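Local coordinates for protein choline dehydrogenase and related flavoproteins (Aspergillus oryzae, PDB 3Q9T) that oxidises formate as a flavin-dependent oxidase of the glucose-methanol-choline family, carrying 8-formyl-FAD at its catalytic site, at residues Ala38-Pro43 / Ser61-Ala66; Asn42-Pro47 / Gly210-Val215; Asn84-Thr89 / Gly267-Pro272. All coordinates share one frame; numbering follows the deposited sequence. Where two conformers were deposited one is given.

Contact 1: Ala38-Pro43 / Ser61-Ala66. With FAY ([(2R,3S,4R,5R)-5-(6-amino-9H-purin-9-yl)-3,4-dihydroxytetrahydrofuran-2-yl]methyl (2R,3S,4S)-5-(8-formyl-7-methyl-2,4-dioxo-3,4-dihydrobenzo[g]pteridin-10(2H)-yl)-2,3,4-trihydroxypentyl dihydrogen diphosphate), chain D.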
loop_
_atom_site.group_PDB
_atom_site.type_symbol
_atom_site.label_atom_id
_atom_site.label_comp_id
_atom_site.label_asym_id
_atom_site.label_seq_id
_atom_site.Cartn_x
_atom_site.Cartn_y
_atom_site.Cartn_z
ATOM N N ALA A 38 -22.487 12.079 13.010
ATOM C CA ALA A 38 -22.133 10.691 13.330
ATOM C C ALA A 38 -21.396 10.528 14.667
ATOM O O ALA A 38 -21.598 9.545 15.368
ATOM C CB ALA A 38 -21.315 10.078 12.189
ATOM N N GLY A 39 -20.545 11.495 15.009
ATOM C CA GLY A 39 -19.734 11.427 16.213
ATOM C C GLY A 39 -20.414 11.924 17.484
ATOM O O GLY A 39 -21.612 12.218 17.483
ATOM N N ILE A 40 -19.641 12.020 18.564
ATOM C CA ILE A 40 -20.137 12.487 19.859
ATOM C C ILE A 40 -20.529 13.958 19.812
ATOM O O ILE A 40 -20.112 14.706 18.916
ATOM C CB ILE A 40 -19.079 12.352 20.980
ATOM C CG1 ILE A 40 -17.778 13.037 20.569
ATOM C CG2 ILE A 40 -18.804 10.897 21.333
ATOM C CD1 ILE A 40 -17.070 13.696 21.753
ATOM N N GLY A 41 -21.315 14.374 20.800
ATOM C CA GLY A 41 -21.870 15.710 20.816
ATOM C C GLY A 41 -21.154 16.636 21.769
ATOM O O GLY A 41 -21.388 17.841 21.741
ATOM N N ASN A 42 -20.287 16.076 22.613
ATOM C CA ASN A 42 -19.619 16.837 23.667
ATOM C C ASN A 42 -18.085 16.844 23.563
ATOM O O ASN A 42 -17.399 16.438 24.506
ATOM C CB ASN A 42 -20.008 16.268 25.034
ATOM C CG ASN A 42 -19.601 14.805 25.185
ATOM O OD1 ASN A 42 -19.553 14.073 24.200
ATOM N ND2 ASN A 42 -19.300 14.378 26.414
ATOM N N PRO A 43 -17.542 17.292 22.421
ATOM C CA PRO A 43 -16.075 17.333 22.263
ATOM C C PRO A 43 -15.372 18.162 23.327
ATOM O O PRO A 43 -14.274 17.785 23.729
ATOM C CB PRO A 43 -15.878 18.001 20.892
ATOM C CG PRO A 43 -17.176 18.701 20.604
ATOM C CD PRO A 43 -18.233 17.803 21.225
ATOM N N SER A 61 -7.903 7.130 16.871
ATOM C CA SER A 61 -8.719 7.121 18.090
ATOM C C SER A 61 -10.182 6.958 17.714
ATOM O O SER A 61 -10.522 6.848 16.534
ATOM C CB SER A 61 -8.527 8.411 18.897
ATOM O OG SER A 61 -9.123 9.518 18.236
ATOM N N LYS A 62 -11.060 6.964 18.709
ATOM C CA LYS A 62 -12.482 6.832 18.416
ATOM C C LYS A 62 -13.018 8.045 17.645
ATOM O O LYS A 62 -14.089 7.970 17.055
ATOM C CB LYS A 62 -13.299 6.616 19.693
ATOM C CG LYS A 62 -13.411 7.838 20.587
ATOM C CD LYS A 62 -14.449 7.610 21.691
ATOM C CE LYS A 62 -15.870 7.559 21.121
ATOM N NZ LYS A 62 -16.920 7.856 22.152
ATOM N N TYR A 63 -12.267 9.149 17.647
ATOM C CA TYR A 63 -12.708 10.375 16.977
ATOM C C TYR A 63 -12.206 10.472 15.531
ATOM O O TYR A 63 -12.282 11.526 14.905
ATOM C CB TYR A 63 -12.324 11.608 17.818
ATOM C CG TYR A 63 -12.720 11.400 19.263
ATOM C CD1 TYR A 63 -14.061 11.337 19.616
ATOM C CD2 TYR A 63 -11.762 11.193 20.257
ATOM C CE1 TYR A 63 -14.441 11.104 20.908
ATOM C CE2 TYR A 63 -12.131 10.975 21.558
ATOM C CZ TYR A 63 -13.483 10.933 21.876
ATOM O OH TYR A 63 -13.894 10.710 23.158
ATOM N N ASP A 64 -11.721 9.351 15.002
ATOM C CA ASP A 64 -11.155 9.317 13.659
ATOM C C ASP A 64 -11.870 8.296 12.766
ATOM O O ASP A 64 -11.837 7.100 13.045
ATOM C CB ASP A 64 -9.659 8.978 13.744
ATOM C CG ASP A 64 -8.973 8.997 12.397
ATOM O OD1 ASP A 64 -9.664 9.207 11.372
ATOM O OD2 ASP A 64 -7.737 8.788 12.365
ATOM N N TRP A 65 -12.478 8.770 11.679
ATOM C CA TRP A 65 -13.042 7.893 10.659
ATOM C C TRP A 65 -12.025 6.839 10.226
ATOM O O TRP A 65 -12.384 5.708 9.946
ATOM C CB TRP A 65 -13.529 8.687 9.441
ATOM C CG TRP A 65 -14.764 9.511 9.711
ATOM C CD1 TRP A 65 -14.815 10.839 10.074
ATOM C CD2 TRP A 65 -16.122 9.062 9.648
ATOM N NE1 TRP A 65 -16.122 11.236 10.231
ATOM C CE2 TRP A 65 -16.945 10.166 9.986
ATOM C CE3 TRP A 65 -16.726 7.835 9.337
ATOM C CZ2 TRP A 65 -18.337 10.079 10.014
ATOM C CZ3 TRP A 65 -18.110 7.749 9.363
ATOM C CH2 TRP A 65 -18.899 8.865 9.698
ATOM N N ALA A 66 -10.760 7.239 10.170
ATOM C CA ALA A 66 -9.656 6.334 9.881
ATOM C C ALA A 66 -9.869 5.586 8.568
ATOM O O ALA A 66 -9.727 4.370 8.502
ATOM C CB ALA A 66 -9.419 5.358 11.054
HETATM P P FAY D . -15.154 20.110 6.488
HETATM N N1 FAY D . -6.250 22.540 7.906
HETATM C C2 FAY D . -5.628 23.677 8.416
HETATM O O2 FAY D . -5.988 24.790 8.052
HETATM N N3 FAY D . -4.977 23.608 9.629
HETATM C C4 FAY D . -4.449 22.404 10.025
HETATM O O4 FAY D . -3.340 22.423 10.592
HETATM N N5 FAY D . -4.563 20.024 9.904
HETATM C C6 FAY D . -4.975 17.736 10.246
HETATM C C7 FAY D . -5.762 16.607 10.099
HETATM C C8 FAY D . -6.928 16.678 9.331
HETATM O O8 FAY D . -8.956 15.602 8.860
HETATM C C9 FAY D . -7.349 17.916 8.826
HETATM P PA FAY D . -15.350 17.976 8.335
HETATM C "C1'" FAY D . -8.145 20.400 7.472
HETATM C C10 FAY D . -5.955 21.301 8.425
HETATM N N10 FAY D . -6.824 20.225 8.225
HETATM N N1A FAY D . -23.336 10.524 8.864
HETATM O O1A FAY D . -14.681 16.642 8.362
HETATM C C1B FAY D . -19.688 14.206 9.699
HETATM O O1P FAY D . -16.275 20.911 7.105
HETATM C "C2'" FAY D . -9.264 20.946 8.389
HETATM O "O2'" FAY D . -9.208 20.240 9.577
HETATM C C2A FAY D . -23.331 11.500 9.844
HETATM O O2A FAY D . -14.757 18.974 9.282
HETATM C C2B FAY D . -18.276 14.001 10.218
HETATM O O2B FAY D . -18.226 13.260 11.424
HETATM O O2P FAY D . -15.183 20.207 4.973
HETATM C "C3'" FAY D . -10.755 21.045 7.926
HETATM O "O3'" FAY D . -11.728 20.700 8.909
HETATM N N3A FAY D . -22.283 12.401 9.931
HETATM C C3B FAY D . -17.827 15.429 10.435
HETATM O O3B FAY D . -18.308 15.866 11.682
HETATM O O3P FAY D . -15.335 18.550 6.848
HETATM C "C4'" FAY D . -11.100 20.281 6.672
HETATM O "O4'" FAY D . -10.112 20.647 5.713
HETATM C C4A FAY D . -21.258 12.328 9.043
HETATM C C4B FAY D . -18.576 16.204 9.379
HETATM O O4B FAY D . -19.600 15.354 8.892
HETATM C C4X FAY D . -4.946 21.243 9.406
HETATM C "C5'" FAY D . -12.533 20.622 6.195
HETATM O "O5'" FAY D . -13.668 20.496 7.064
HETATM C C5A FAY D . -21.252 11.358 8.044
HETATM C C5B FAY D . -17.654 16.650 8.261
HETATM O O5B FAY D . -16.913 17.751 8.727
HETATM C C5X FAY D . -5.288 18.904 9.558
HETATM C C6A FAY D . -22.296 10.441 7.954
HETATM N N6A FAY D . -22.242 9.446 7.058
HETATM N N7A FAY D . -20.130 11.523 7.313
HETATM C C7M FAY D . -5.227 15.294 10.618
HETATM C C8A FAY D . -19.432 12.568 7.805
HETATM C C8M FAY D . -7.932 15.604 9.506
HETATM C C9A FAY D . -6.516 19.031 8.888
HETATM N N9A FAY D . -20.114 13.068 8.875
#
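At the adenosine end of the FAD pocket, in the Rossmann-type nucleotide fold of this GMC oxidoreductase, A38 and W65 meet beside the cofactor's adenine while I40 packs on Y63 further out. A38 follows strand 33-36, next to the FAD-binding E37. Its CB touches W65 CH2 at 3.7 Å and also lies against the adenine, 3.4 Å from N3A of the cofactor. W65 offers the ribose an edge: NE1 donates a weak bond to cofactor O2B (3.2 Å, N-H...O 141°), with O2B near the indole plane. The same N-H has a second weak acceptor in G87 O, and K88 adds a cation-pi contact to the indole. Away from the ligand the contact is apolar. I40 carries CG1 between its backbone N and carbonyl carbon (chi1 53°), on the tyrosine side and 3.9 Å from Y63 CE1, and CD1 beyond it comes to 3.8 Å from the same atom. The tyrosine ring is covered on one face by K62, whose CG sits over its centre; the lysine chain then bends at chi3 and brings NZ across I40, 3.7 Å from CG2. Internally, 61-66 is shaped by a type I turn from S61 to D64, an ST turn at S61 and an Asx turn at D64; backbone bonds of G39 with E226, I40 with L90, Y63 with K88 and W65 with R86 help position both loops, and side-chain packing joins them. The adenosine site thus gains a close fit of A38 CB and the indole plus one weak bond to a ribose hydroxyl, beside the hydrogen bond of E37 OE1.

Contact 2: Asn42-Pro47 / Gly210-Val215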
loop_
_atom_site.group_PDB
_atom_site.type_symbol
_atom_site.label_atom_id
_atom_site.label_comp_id
_atom_site.label_asym_id
_atom_site.label_seq_id
_atom_site.Cartn_x
_atom_site.Cartn_y
_atom_site.Cartn_z
ATOM N N ASN A 42 -20.287 16.076 22.613
ATOM C CA ASN A 42 -19.619 16.837 23.667
ATOM C C ASN A 42 -18.085 16.844 23.563
ATOM O O ASN A 42 -17.399 16.438 24.506
ATOM C CB ASN A 42 -20.008 16.268 25.034
ATOM C CG ASN A 42 -19.601 14.805 25.185
ATOM O OD1 ASN A 42 -19.553 14.073 24.200
ATOM N ND2 ASN A 42 -19.300 14.378 26.414
ATOM N N PRO A 43 -17.542 17.292 22.421
ATOM C CA PRO A 43 -16.075 17.333 22.263
ATOM C C PRO A 43 -15.372 18.162 23.327
ATOM O O PRO A 43 -14.274 17.785 23.729
ATOM C CB PRO A 43 -15.878 18.001 20.892
ATOM C CG PRO A 43 -17.176 18.701 20.604
ATOM C CD PRO A 43 -18.233 17.803 21.225
ATOM N N GLU A 44 -15.977 19.269 23.767
ATOM C CA GLU A 44 -15.332 20.121 24.761
ATOM C C GLU A 44 -15.070 19.373 26.063
ATOM O O GLU A 44 -14.264 19.805 26.867
ATOM C CB GLU A 44 -16.133 21.406 25.023
ATOM C CG GLU A 44 -16.180 22.357 23.837
ATOM C CD GLU A 44 -17.013 23.599 24.109
ATOM O OE1 GLU A 44 -16.549 24.493 24.847
ATOM O OE2 GLU A 44 -18.139 23.679 23.582
ATOM N N ASP A 45 -15.732 18.233 26.253
ATOM C CA ASP A 45 -15.501 17.405 27.440
ATOM C C ASP A 45 -14.342 16.404 27.289
ATOM O O ASP A 45 -14.055 15.649 28.221
ATOM C CB ASP A 45 -16.758 16.612 27.794
ATOM C CG ASP A 45 -17.879 17.484 28.308
ATOM O OD1 ASP A 45 -17.621 18.653 28.694
ATOM O OD2 ASP A 45 -19.021 16.974 28.339
ATOM N N ILE A 46 -13.708 16.366 26.115
ATOM C CA ILE A 46 -12.652 15.383 25.853
ATOM C C ILE A 46 -11.259 16.031 25.855
ATOM O O ILE A 46 -10.925 16.780 24.950
ATOM C CB ILE A 46 -12.863 14.665 24.498
ATOM C CG1 ILE A 46 -14.311 14.177 24.359
ATOM C CG2 ILE A 46 -11.903 13.487 24.365
ATOM C CD1 ILE A 46 -14.687 13.072 25.328
ATOM N N PRO A 47 -10.451 15.757 26.888
ATOM C CA PRO A 47 -9.113 16.354 26.996
ATOM C C PRO A 47 -8.282 16.241 25.714
ATOM O O PRO A 47 -7.728 17.240 25.278
ATOM C CB PRO A 47 -8.461 15.550 28.128
ATOM C CG PRO A 47 -9.618 15.121 28.986
ATOM C CD PRO A 47 -10.773 14.888 28.035
ATOM N N GLY A 210 -12.408 24.765 18.118
ATOM C CA GLY A 210 -13.125 23.993 17.120
ATOM C C GLY A 210 -14.447 24.617 16.700
ATOM O O GLY A 210 -14.969 25.516 17.372
ATOM N N SER A 211 -14.993 24.132 15.587
ATOM C CA SER A 211 -16.227 24.676 15.029
ATOM C C SER A 211 -17.435 24.466 15.961
ATOM O O SER A 211 -18.464 25.133 15.819
ATOM C CB SER A 211 -16.485 24.089 13.630
ATOM O OG SER A 211 -17.043 22.777 13.694
ATOM N N PHE A 212 -17.301 23.551 16.921
ATOM C CA PHE A 212 -18.349 23.332 17.927
ATOM C C PHE A 212 -18.625 24.590 18.759
ATOM O O PHE A 212 -19.669 24.707 19.400
ATOM C CB PHE A 212 -17.986 22.168 18.847
ATOM C CG PHE A 212 -16.587 22.243 19.390
ATOM C CD1 PHE A 212 -15.598 21.395 18.909
ATOM C CD2 PHE A 212 -16.257 23.166 20.370
ATOM C CE1 PHE A 212 -14.305 21.458 19.408
ATOM C CE2 PHE A 212 -14.959 23.250 20.864
ATOM C CZ PHE A 212 -13.985 22.394 20.388
ATOM N N LEU A 213 -17.672 25.513 18.743
ATOM C CA LEU A 213 -17.802 26.806 19.401
ATOM C C LEU A 213 -18.892 27.688 18.770
ATOM O O LEU A 213 -19.323 28.680 19.372
ATOM C CB LEU A 213 -16.455 27.535 19.307
ATOM C CG LEU A 213 -15.539 27.661 20.535
ATOM C CD1 LEU A 213 -15.823 26.613 21.601
ATOM C CD2 LEU A 213 -14.068 27.663 20.124
ATOM N N PHE A 214 -19.286 27.362 17.537
ATOM C CA PHE A 214 -20.335 28.085 16.833
ATOM C C PHE A 214 -21.745 27.716 17.315
ATOM O O PHE A 214 -22.689 28.498 17.150
ATOM C CB PHE A 214 -20.285 27.748 15.343
ATOM C CG PHE A 214 -19.602 28.773 14.499
ATOM C CD1 PHE A 214 -20.270 29.927 14.111
ATOM C CD2 PHE A 214 -18.300 28.571 14.056
ATOM C CE1 PHE A 214 -19.647 30.883 13.304
ATOM C CE2 PHE A 214 -17.669 29.522 13.249
ATOM C CZ PHE A 214 -18.343 30.677 12.871
ATOM N N VAL A 215 -21.908 26.520 17.872
ATOM C CA VAL A 215 -23.263 25.959 18.000
ATOM C C VAL A 215 -23.728 25.614 19.413
ATOM O O VAL A 215 -24.758 24.952 19.590
ATOM C CB VAL A 215 -23.445 24.714 17.107
ATOM C CG1 VAL A 215 -23.302 25.090 15.651
ATOM C CG2 VAL A 215 -22.452 23.620 17.501
#
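P43 and E44, on a short 3-10 turn, lie against F212 in a helix-like turn at 211-214, a loop-to-loop joint on the flank of the Rossmann-type domain. The apolar part centres on the phenyl ring. P43 CG comes to 3.6 Å from F212 CD1 and CB follows a little farther along the same side of the ring, the two side chains sliding past each other in opposite directions. F212 carries CG between its backbone N and carbonyl carbon (chi1 49°), which sets the ring against P43. G210 CA lies 3.6 Å above one ring face, offset toward the rim, so the turn partly folds over its own phenylalanine.

The polar side chain of E44 contributes mostly carbon. In the conformer described its CG approaches F212 CE2, a close touch that is doubtful because the residue was modelled in two positions. The carboxylate in this conformer lies nearly parallel to the ring, the planes 17° apart, and OE1 passes L213 CD1 at 3.9 Å. OE1 also makes a long, weak ion pair with K216 NZ.

Hydrogen bonds stay within each side or lead elsewhere. S211 OG reaches G15 O and N19 ND2, fastening the second segment to the glycine-rich turn and helix 16-25, while F214 and V215 pack on that helix. The 3-10 turn is closed by D45 N to N42 O and by I46 N to P43 O (2.8 Å). Across its mouth N42 ND2 meets D45 OD2 at 3.2 Å, on the anti side of the carboxylate and near its plane.

Contact 3: Asn84-Thr89 / Gly267-Pro272. With FAY ([(2R,3S,4R,5R)-5-(6-amino-9H-purin-9-yl)-3,4-dihydroxytetrahydrofuran-2-yl]methyl (2R,3S,4S)-5-(8-formyl-7-methyl-2,4-dioxo-3,4-dihydrobenzo[g]pteridin-10(2H)-yl)-2,3,4-trihydroxypentyl dihydrogen diphosphate), chain D.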
loop_
_atom_site.group_PDB
_atom_site.type_symbol
_atom_site.label_atom_id
_atom_site.label_comp_id
_atom_site.label_asym_id
_atom_site.label_seq_id
_atom_site.Cartn_x
_atom_site.Cartn_y
_atom_site.Cartn_z
ATOM N N ASN A 84 -6.429 7.393 6.859
ATOM C CA ASN A 84 -6.473 8.729 6.311
ATOM C C ASN A 84 -7.419 9.506 7.211
ATOM O O ASN A 84 -8.625 9.466 7.024
ATOM C CB ASN A 84 -6.995 8.715 4.885
ATOM C CG ASN A 84 -6.918 10.073 4.234
ATOM O OD1 ASN A 84 -7.498 10.303 3.161
ATOM N ND2 ASN A 84 -6.175 10.975 4.854
ATOM N N THR A 85 -6.851 10.187 8.196
ATOM C CA THR A 85 -7.587 10.744 9.324
ATOM C C THR A 85 -8.591 11.843 8.942
ATOM O O THR A 85 -8.285 12.732 8.149
ATOM C CB THR A 85 -6.570 11.271 10.370
ATOM O OG1 THR A 85 -5.875 10.160 10.970
ATOM C CG2 THR A 85 -7.234 12.132 11.433
ATOM N N ARG A 86 -9.789 11.752 9.517
ATOM C CA ARG A 86 -10.859 12.747 9.379
ATOM C C ARG A 86 -11.595 12.761 10.702
ATOM O O ARG A 86 -11.717 11.719 11.339
ATOM C CB ARG A 86 -11.862 12.324 8.301
ATOM C CG ARG A 86 -11.400 12.510 6.857
ATOM C CD ARG A 86 -11.310 13.972 6.506
ATOM N NE ARG A 86 -9.921 14.398 6.364
ATOM C CZ ARG A 86 -9.544 15.628 6.041
ATOM N NH1 ARG A 86 -10.453 16.572 5.844
ATOM N NH2 ARG A 86 -8.250 15.918 5.912
ATOM N N GLY A 87 -12.108 13.923 11.105
ATOM C CA GLY A 87 -12.786 14.046 12.384
ATOM C C GLY A 87 -14.173 13.400 12.415
ATOM O O GLY A 87 -15.004 13.632 11.540
ATOM N N LYS A 88 -14.409 12.581 13.429
ATOM C CA LYS A 88 -15.702 11.958 13.667
ATOM C C LYS A 88 -16.137 12.369 15.069
ATOM O O LYS A 88 -15.760 11.735 16.071
ATOM C CB LYS A 88 -15.597 10.431 13.545
ATOM C CG LYS A 88 -16.916 9.729 13.422
ATOM C CD LYS A 88 -16.734 8.230 13.270
ATOM C CE LYS A 88 -18.040 7.513 13.556
ATOM N NZ LYS A 88 -17.919 6.052 13.355
ATOM N N THR A 89 -16.906 13.459 15.117
ATOM C CA THR A 89 -17.204 14.188 16.341
ATOM C C THR A 89 -17.753 15.550 15.964
ATOM O O THR A 89 -17.426 16.078 14.902
ATOM C CB THR A 89 -15.952 14.428 17.216
ATOM O OG1 THR A 89 -16.295 15.285 18.322
ATOM C CG2 THR A 89 -14.835 15.090 16.411
ATOM N N GLY A 267 -18.270 16.735 4.529
ATOM C CA GLY A 267 -16.843 16.765 4.227
ATOM C C GLY A 267 -16.532 16.196 2.858
ATOM O O GLY A 267 -17.377 15.535 2.251
ATOM N N VAL A 268 -15.307 16.435 2.391
ATOM C CA VAL A 268 -14.870 16.051 1.049
ATOM C C VAL A 268 -15.092 14.588 0.659
ATOM O O VAL A 268 -15.273 14.284 -0.529
ATOM C CB VAL A 268 -13.360 16.374 0.832
ATOM C CG1 VAL A 268 -12.495 15.479 1.708
ATOM C CG2 VAL A 268 -12.986 16.248 -0.665
ATOM N N PHE A 269 -15.066 13.678 1.631
ATOM C CA PHE A 269 -15.268 12.268 1.303
ATOM C C PHE A 269 -16.733 11.807 1.419
ATOM O O PHE A 269 -17.202 11.052 0.570
ATOM C CB PHE A 269 -14.362 11.357 2.139
ATOM C CG PHE A 269 -12.889 11.685 2.042
ATOM C CD1 PHE A 269 -12.111 11.777 3.195
ATOM C CD2 PHE A 269 -12.282 11.873 0.807
ATOM C CE1 PHE A 269 -10.757 12.081 3.115
ATOM C CE2 PHE A 269 -10.932 12.187 0.710
ATOM C CZ PHE A 269 -10.162 12.283 1.855
ATOM N N GLU A 270 -17.442 12.225 2.470
ATOM C CA GLU A 270 -18.782 11.678 2.735
ATOM C C GLU A 270 -19.882 12.472 2.061
ATOM O O GLU A 270 -20.958 11.931 1.791
ATOM C CB GLU A 270 -19.094 11.569 4.233
ATOM C CG GLU A 270 -18.226 10.592 4.998
ATOM C CD GLU A 270 -18.665 9.129 4.860
ATOM O OE1 GLU A 270 -19.837 8.844 4.524
ATOM O OE2 GLU A 270 -17.819 8.255 5.101
ATOM N N THR A 271 -19.635 13.756 1.815
ATOM C CA THR A 271 -20.603 14.533 1.072
ATOM C C THR A 271 -20.892 13.910 -0.320
ATOM O O THR A 271 -22.044 13.617 -0.633
ATOM C CB THR A 271 -20.173 15.996 0.931
ATOM O OG1 THR A 271 -20.506 16.703 2.129
ATOM C CG2 THR A 271 -20.878 16.641 -0.256
ATOM N N PRO A 272 -19.856 13.699 -1.151
ATOM C CA PRO A 272 -20.163 13.073 -2.453
ATOM C C PRO A 272 -20.777 11.671 -2.330
ATOM O O PRO A 272 -21.594 11.279 -3.164
ATOM C CB PRO A 272 -18.794 12.974 -3.137
ATOM C CG PRO A 272 -17.790 13.058 -1.997
ATOM C CD PRO A 272 -18.418 14.017 -1.022
HETATM P P FAY D . -15.154 20.110 6.488
HETATM N N1 FAY D . -6.250 22.540 7.906
HETATM C C2 FAY D . -5.628 23.677 8.416
HETATM O O2 FAY D . -5.988 24.790 8.052
HETATM N N3 FAY D . -4.977 23.608 9.629
HETATM C C4 FAY D . -4.449 22.404 10.025
HETATM O O4 FAY D . -3.340 22.423 10.592
HETATM N N5 FAY D . -4.563 20.024 9.904
HETATM C C6 FAY D . -4.975 17.736 10.246
HETATM C C7 FAY D . -5.762 16.607 10.099
HETATM C C8 FAY D . -6.928 16.678 9.331
HETATM O O8 FAY D . -8.956 15.602 8.860
HETATM C C9 FAY D . -7.349 17.916 8.826
HETATM P PA FAY D . -15.350 17.976 8.335
HETATM C "C1'" FAY D . -8.145 20.400 7.472
HETATM C C10 FAY D . -5.955 21.301 8.425
HETATM N N10 FAY D . -6.824 20.225 8.225
HETATM N N1A FAY D . -23.336 10.524 8.864
HETATM O O1A FAY D . -14.681 16.642 8.362
HETATM C C1B FAY D . -19.688 14.206 9.699
HETATM O O1P FAY D . -16.275 20.911 7.105
HETATM C "C2'" FAY D . -9.264 20.946 8.389
HETATM O "O2'" FAY D . -9.208 20.240 9.577
HETATM C C2A FAY D . -23.331 11.500 9.844
HETATM O O2A FAY D . -14.757 18.974 9.282
HETATM C C2B FAY D . -18.276 14.001 10.218
HETATM O O2B FAY D . -18.226 13.260 11.424
HETATM O O2P FAY D . -15.183 20.207 4.973
HETATM C "C3'" FAY D . -10.755 21.045 7.926
HETATM O "O3'" FAY D . -11.728 20.700 8.909
HETATM N N3A FAY D . -22.283 12.401 9.931
HETATM C C3B FAY D . -17.827 15.429 10.435
HETATM O O3B FAY D . -18.308 15.866 11.682
HETATM O O3P FAY D . -15.335 18.550 6.848
HETATM C "C4'" FAY D . -11.100 20.281 6.672
HETATM O "O4'" FAY D . -10.112 20.647 5.713
HETATM C C4A FAY D . -21.258 12.328 9.043
HETATM C C4B FAY D . -18.576 16.204 9.379
HETATM O O4B FAY D . -19.600 15.354 8.892
HETATM C C4X FAY D . -4.946 21.243 9.406
HETATM C "C5'" FAY D . -12.533 20.622 6.195
HETATM O "O5'" FAY D . -13.668 20.496 7.064
HETATM C C5A FAY D . -21.252 11.358 8.044
HETATM C C5B FAY D . -17.654 16.650 8.261
HETATM O O5B FAY D . -16.913 17.751 8.727
HETATM C C5X FAY D . -5.288 18.904 9.558
HETATM C C6A FAY D . -22.296 10.441 7.954
HETATM N N6A FAY D . -22.242 9.446 7.058
HETATM N N7A FAY D . -20.130 11.523 7.313
HETATM C C7M FAY D . -5.227 15.294 10.618
HETATM C C8A FAY D . -19.432 12.568 7.805
HETATM C C8M FAY D . -7.932 15.604 9.506
HETATM C C9A FAY D . -6.516 19.031 8.888
HETATM N N9A FAY D . -20.114 13.068 8.875
#
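R86 packs on F269 where the loop 84-89 faces the start of helix 267-277, the arginine tip lying at the flavin end of the cofactor. From CB the arginine turns at chi2 (-69°), and CG comes up to the edge of the phenyl ring, near its plane, 3.8 Å from F269 CD1. CD lies 3.9 Å from F269 CE1. A second bend follows at chi3, and NE donates back to T85 O at 2.9 Å, though not straight (138°) and with the acceptor tilted out of the guanidinium plane. The side chains cross at about a right angle, guanidinium and ring planes 74° apart. One guanidinium face turns to the cofactor's formyl group; C8M sits 3.4 Å above the plane, offset toward the rim, though the formyl oxygen is modelled too near CZ to be trusted. V268 CG1 covers one face of F269, and N84 OD1 lies 3.6 Å from F269 CZ. G267 CA lies 3.5 Å from the diphosphate O3P, and E270 packs CG on adenine N7A at 3.1 Å. Carbon contacts and the NE bond thus limit the arginine's rotation, consistent with a flat polar group held beside the 8-formyl substituent.

Leaving strand 33-36, the chain enters the loop that starts both contact 1 and contact 2, which share N42 and P43. Contact 1 closes first, a short excursion through helix 47-50 that returns at 61-66. Only then, past the strands between 67 and 84, does contact 3 open. Contact 2 closes at 210-215, after strand 207-208, and contact 3 at helix 267-277, so these two long loops cross. Side chains bridge all three: I46 touches I40 and Y63, P43 touches T89, and D64 probably bonds T85. Contacts 1 and 2 tie the region after strand 33-36 to the adenosine side and to 210-215; contact 3, through 84-89, reaches the flavin.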